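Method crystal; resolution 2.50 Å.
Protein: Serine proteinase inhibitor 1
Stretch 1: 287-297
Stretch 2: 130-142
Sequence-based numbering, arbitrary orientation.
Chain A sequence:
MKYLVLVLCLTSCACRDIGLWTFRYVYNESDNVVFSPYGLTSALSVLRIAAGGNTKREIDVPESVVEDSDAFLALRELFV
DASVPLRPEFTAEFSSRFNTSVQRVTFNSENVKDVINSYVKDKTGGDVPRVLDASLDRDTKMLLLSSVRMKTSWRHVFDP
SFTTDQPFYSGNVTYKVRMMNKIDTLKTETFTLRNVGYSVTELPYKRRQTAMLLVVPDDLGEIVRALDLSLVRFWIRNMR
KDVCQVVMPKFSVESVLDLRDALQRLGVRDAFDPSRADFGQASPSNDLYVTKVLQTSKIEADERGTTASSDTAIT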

# COMPACT_ATOMS: atom_id res chain seq x y z
N ASP A 287 -28.77 -7.63 3.64
CA ASP A 287 -28.30 -7.09 4.91
C ASP A 287 -26.78 -7.19 5.05
O ASP A 287 -26.27 -7.28 6.17
CB ASP A 287 -29.02 -7.75 6.08
CG ASP A 287 -29.04 -6.87 7.33
OD1 ASP A 287 -29.96 -6.02 7.44
OD2 ASP A 287 -28.15 -7.00 8.20
N LEU A 288 -26.06 -7.10 3.94
CA LEU A 288 -24.61 -7.10 4.00
C LEU A 288 -24.09 -5.77 3.48
O LEU A 288 -24.35 -5.40 2.33
CB LEU A 288 -24.04 -8.26 3.18
CG LEU A 288 -24.47 -9.67 3.60
CD1 LEU A 288 -23.90 -10.71 2.65
CD2 LEU A 288 -24.04 -9.95 5.03
N TYR A 289 -23.34 -5.04 4.31
CA TYR A 289 -22.76 -3.78 3.91
C TYR A 289 -21.43 -3.62 4.62
O TYR A 289 -21.09 -4.38 5.53
CB TYR A 289 -23.68 -2.61 4.21
CG TYR A 289 -23.95 -2.47 5.68
CD1 TYR A 289 -23.28 -1.52 6.44
CD2 TYR A 289 -24.83 -3.32 6.32
CE1 TYR A 289 -23.51 -1.40 7.79
CE2 TYR A 289 -25.07 -3.22 7.67
CZ TYR A 289 -24.41 -2.25 8.40
OH TYR A 289 -24.64 -2.15 9.76
N VAL A 290 -20.68 -2.64 4.17
CA VAL A 290 -19.34 -2.39 4.66
C VAL A 290 -19.40 -1.39 5.80
O VAL A 290 -20.04 -0.34 5.69
CB VAL A 290 -18.45 -1.88 3.52
CG1 VAL A 290 -17.08 -1.51 4.06
CG2 VAL A 290 -18.39 -2.92 2.42
N THR A 291 -18.73 -1.71 6.90
CA THR A 291 -18.60 -0.77 8.00
C THR A 291 -17.22 -0.14 8.08
O THR A 291 -17.11 1.07 8.28
CB THR A 291 -18.87 -1.46 9.34
OG1 THR A 291 -20.04 -2.29 9.24
CG2 THR A 291 -19.06 -0.41 10.41
N LYS A 292 -16.15 -0.93 7.85
CA LYS A 292 -14.79 -0.45 8.04
C LYS A 292 -13.91 -0.96 6.91
O LYS A 292 -14.08 -2.09 6.46
CB LYS A 292 -14.18 -0.86 9.40
CG LYS A 292 -15.03 -0.58 10.63
CD LYS A 292 -14.42 -1.20 11.90
CE LYS A 292 -15.49 -1.70 12.87
NZ LYS A 292 -14.99 -1.86 14.27
N VAL A 293 -12.98 -0.12 6.48
CA VAL A 293 -11.89 -0.54 5.60
C VAL A 293 -10.60 -0.14 6.29
O VAL A 293 -10.34 1.06 6.50
CB VAL A 293 -11.97 0.09 4.20
CG1 VAL A 293 -10.83 -0.48 3.34
CG2 VAL A 293 -13.32 -0.18 3.56
N LEU A 294 -9.81 -1.14 6.68
CA LEU A 294 -8.57 -0.92 7.41
C LEU A 294 -7.41 -1.58 6.68
O LEU A 294 -7.55 -2.68 6.13
CB LEU A 294 -8.66 -1.46 8.83
CG LEU A 294 -9.78 -0.85 9.65
CD1 LEU A 294 -9.77 -1.40 11.07
CD2 LEU A 294 -9.71 0.68 9.64
N GLN A 295 -6.29 -0.86 6.65
CA GLN A 295 -5.05 -1.36 6.07
C GLN A 295 -3.91 -1.18 7.07
O GLN A 295 -3.67 -0.07 7.58
CB GLN A 295 -4.72 -0.64 4.76
CG GLN A 295 -3.82 -1.44 3.85
CD GLN A 295 -3.32 -0.65 2.67
OE1 GLN A 295 -2.43 0.20 2.79
NE2 GLN A 295 -3.93 -0.90 1.51
N THR A 296 -3.20 -2.25 7.35
CA THR A 296 -1.96 -2.15 8.10
C THR A 296 -0.83 -2.55 7.16
O THR A 296 -0.88 -3.60 6.50
CB THR A 296 -1.98 -3.02 9.35
OG1 THR A 296 -1.99 -4.39 8.97
CG2 THR A 296 -3.21 -2.75 10.17
N SER A 297 0.17 -1.68 7.07
CA SER A 297 1.29 -1.86 6.17
C SER A 297 2.59 -1.69 6.95
O SER A 297 2.63 -1.02 7.99
CB SER A 297 1.26 -0.87 5.00
OG SER A 297 0.06 -0.97 4.26
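Stretch 2, residues 130-142: RVLDASLDRDTKM

No hydrogen bond joins the two stretches, although an extended strand lies beside a segment rich in polar residues; the 444 Å² buried between them, both sides summed, comes with van der Waals contacts in which side chains of stretch 1 meet both side-chain and carbonyl atoms of stretch 2. Stretch 2 has no regular helix or strand over most of its length, so no crossing angle is assigned. Its direction follows from the nearest CA pairs: Leu288 with Lys141 at 7.2 Å between CA atoms, Leu294 with Ser135 at 6.9 Å, and Thr296 with Val131 at 7.7 Å. One numbering rises as the other falls, so the two stretches run in opposite senses, and CA separations this wide leave room for side chains between the backbones.

Stretch 1 is strand from Val293 to Ser297; before that it is loop, broken from extended geometry at Thr291 (phi/psi -105/-41). In the strand, the CA-to-CB bonds of Leu294 and Thr296 point toward stretch 2 and that of Val293 away; that of Lys292, just before it, also points toward. Leu294, in the m,t rotamer, sets its CD1 3.8 Å from Ser135 CB, a carbon-carbon contact, and 4.0 Å from Ala134 CB, an apolar pair. Further along, Thr296 CG2 lies 4.0 Å from the carbonyl O of Val131 and 4.3 Å from Val131 CG1, so its methyl faces stretch 2. At the opposite end, Leu288 CD2 packs 3.9 Å from Lys141 CB; the CA-to-CB bond of Lys141 points toward stretch 1, but its end leads away, where NZ makes a weak hydrogen bond to Thr140 O at 2.8 Å.

Lys292 reaches across with NZ 3.9 Å from Ala134 O and 4.4 Å from Asp137 CB, proximity without a hydrogen bond. Local bonds brace the turn in stretch 2: Asp137 N donates to Thr140 OG1 at 3.2 Å, and Asp139 N to Asp137 OD2 at 2.5 Å.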

# COMPACT_ATOMS: atom_id res chain seq x y z
N ARG A 130 -2.12 -10.89 12.82
CA ARG A 130 -3.16 -10.83 13.84
C ARG A 130 -3.51 -9.40 14.26
O ARG A 130 -4.45 -9.22 15.06
CB ARG A 130 -2.75 -11.65 15.07
CG ARG A 130 -3.97 -12.32 15.71
CD ARG A 130 -3.88 -12.50 17.22
NE ARG A 130 -4.94 -13.40 17.67
CZ ARG A 130 -5.89 -13.07 18.53
NH1 ARG A 130 -5.92 -11.86 19.05
NH2 ARG A 130 -6.82 -13.96 18.87
N VAL A 131 -2.82 -8.39 13.71
CA VAL A 131 -3.11 -6.98 13.97
C VAL A 131 -4.42 -6.62 13.26
O VAL A 131 -4.54 -5.60 12.57
CB VAL A 131 -1.91 -6.10 13.52
CG1 VAL A 131 -2.11 -4.61 13.84
CG2 VAL A 131 -0.62 -6.60 14.16
N LEU A 132 -5.43 -7.48 13.42
CA LEU A 132 -6.73 -7.30 12.81
C LEU A 132 -7.85 -7.37 13.84
O LEU A 132 -9.01 -7.56 13.48
CB LEU A 132 -6.96 -8.34 11.70
CG LEU A 132 -6.98 -9.86 12.00
CD1 LEU A 132 -8.34 -10.36 12.40
CD2 LEU A 132 -6.53 -10.68 10.80
N ASP A 133 -7.52 -7.23 15.13
CA ASP A 133 -8.59 -7.07 16.11
C ASP A 133 -9.19 -5.69 16.08
O ASP A 133 -10.32 -5.49 16.54
CB ASP A 133 -8.13 -7.35 17.54
CG ASP A 133 -9.30 -7.58 18.49
OD1 ASP A 133 -10.07 -8.54 18.30
OD2 ASP A 133 -9.47 -6.77 19.42
N ALA A 134 -8.43 -4.72 15.56
CA ALA A 134 -9.00 -3.44 15.20
C ALA A 134 -10.26 -3.58 14.34
O ALA A 134 -11.16 -2.73 14.41
CB ALA A 134 -7.95 -2.59 14.48
N SER A 135 -10.36 -4.65 13.54
CA SER A 135 -11.37 -4.72 12.49
C SER A 135 -12.48 -5.75 12.71
O SER A 135 -13.48 -5.70 11.99
CB SER A 135 -10.65 -5.05 11.16
OG SER A 135 -11.40 -4.68 10.03
N LEU A 136 -12.38 -6.62 13.70
CA LEU A 136 -13.43 -7.61 13.95
C LEU A 136 -14.28 -7.18 15.13
O LEU A 136 -13.81 -7.12 16.27
CB LEU A 136 -12.89 -9.01 14.16
CG LEU A 136 -12.38 -9.53 12.82
CD1 LEU A 136 -11.70 -10.88 12.95
CD2 LEU A 136 -13.49 -9.54 11.79
N ASP A 137 -15.49 -6.78 14.82
CA ASP A 137 -16.56 -6.51 15.77
C ASP A 137 -17.25 -7.85 16.08
O ASP A 137 -16.79 -8.91 15.66
CB ASP A 137 -17.40 -5.39 15.13
CG ASP A 137 -18.77 -5.28 15.69
OD1 ASP A 137 -18.93 -4.68 16.77
OD2 ASP A 137 -19.70 -5.77 15.02
N ARG A 138 -18.36 -7.85 16.82
CA ARG A 138 -19.14 -9.06 17.01
C ARG A 138 -20.36 -9.15 16.10
O ARG A 138 -20.95 -10.21 15.96
CB ARG A 138 -19.59 -9.18 18.46
CG ARG A 138 -18.84 -10.23 19.26
CD ARG A 138 -19.35 -10.35 20.68
NE ARG A 138 -19.17 -11.70 21.20
CZ ARG A 138 -18.05 -12.13 21.75
NH1 ARG A 138 -17.96 -13.38 22.20
NH2 ARG A 138 -17.00 -11.32 21.83
N ASP A 139 -20.66 -8.06 15.40
CA ASP A 139 -21.74 -8.05 14.44
C ASP A 139 -21.13 -8.14 13.03
O ASP A 139 -21.83 -7.90 12.04
CB ASP A 139 -22.57 -6.77 14.58
CG ASP A 139 -23.19 -6.63 15.95
OD1 ASP A 139 -23.90 -5.62 16.18
OD2 ASP A 139 -22.99 -7.52 16.79
N THR A 140 -19.84 -8.46 12.94
CA THR A 140 -19.18 -8.49 11.65
C THR A 140 -19.69 -9.73 10.88
O THR A 140 -19.71 -10.82 11.42
CB THR A 140 -17.66 -8.49 11.85
OG1 THR A 140 -17.20 -7.15 12.16
CG2 THR A 140 -16.92 -9.20 10.72
N LYS A 141 -20.32 -9.52 9.71
CA LYS A 141 -20.80 -10.68 8.94
C LYS A 141 -19.95 -11.04 7.74
O LYS A 141 -20.13 -12.14 7.22
CB LYS A 141 -22.28 -10.55 8.45
CG LYS A 141 -23.37 -10.20 9.49
CD LYS A 141 -23.30 -11.25 10.64
CE LYS A 141 -22.65 -10.61 11.94
NZ LYS A 141 -21.94 -11.47 12.98
N MET A 142 -18.95 -10.24 7.36
CA MET A 142 -18.07 -10.61 6.26
C MET A 142 -16.68 -10.02 6.52
O MET A 142 -16.57 -8.97 7.15
CB MET A 142 -18.62 -10.07 4.95
CG MET A 142 -18.18 -8.62 4.68
SD MET A 142 -19.02 -7.93 3.28
CE MET A 142 -19.07 -9.42 2.29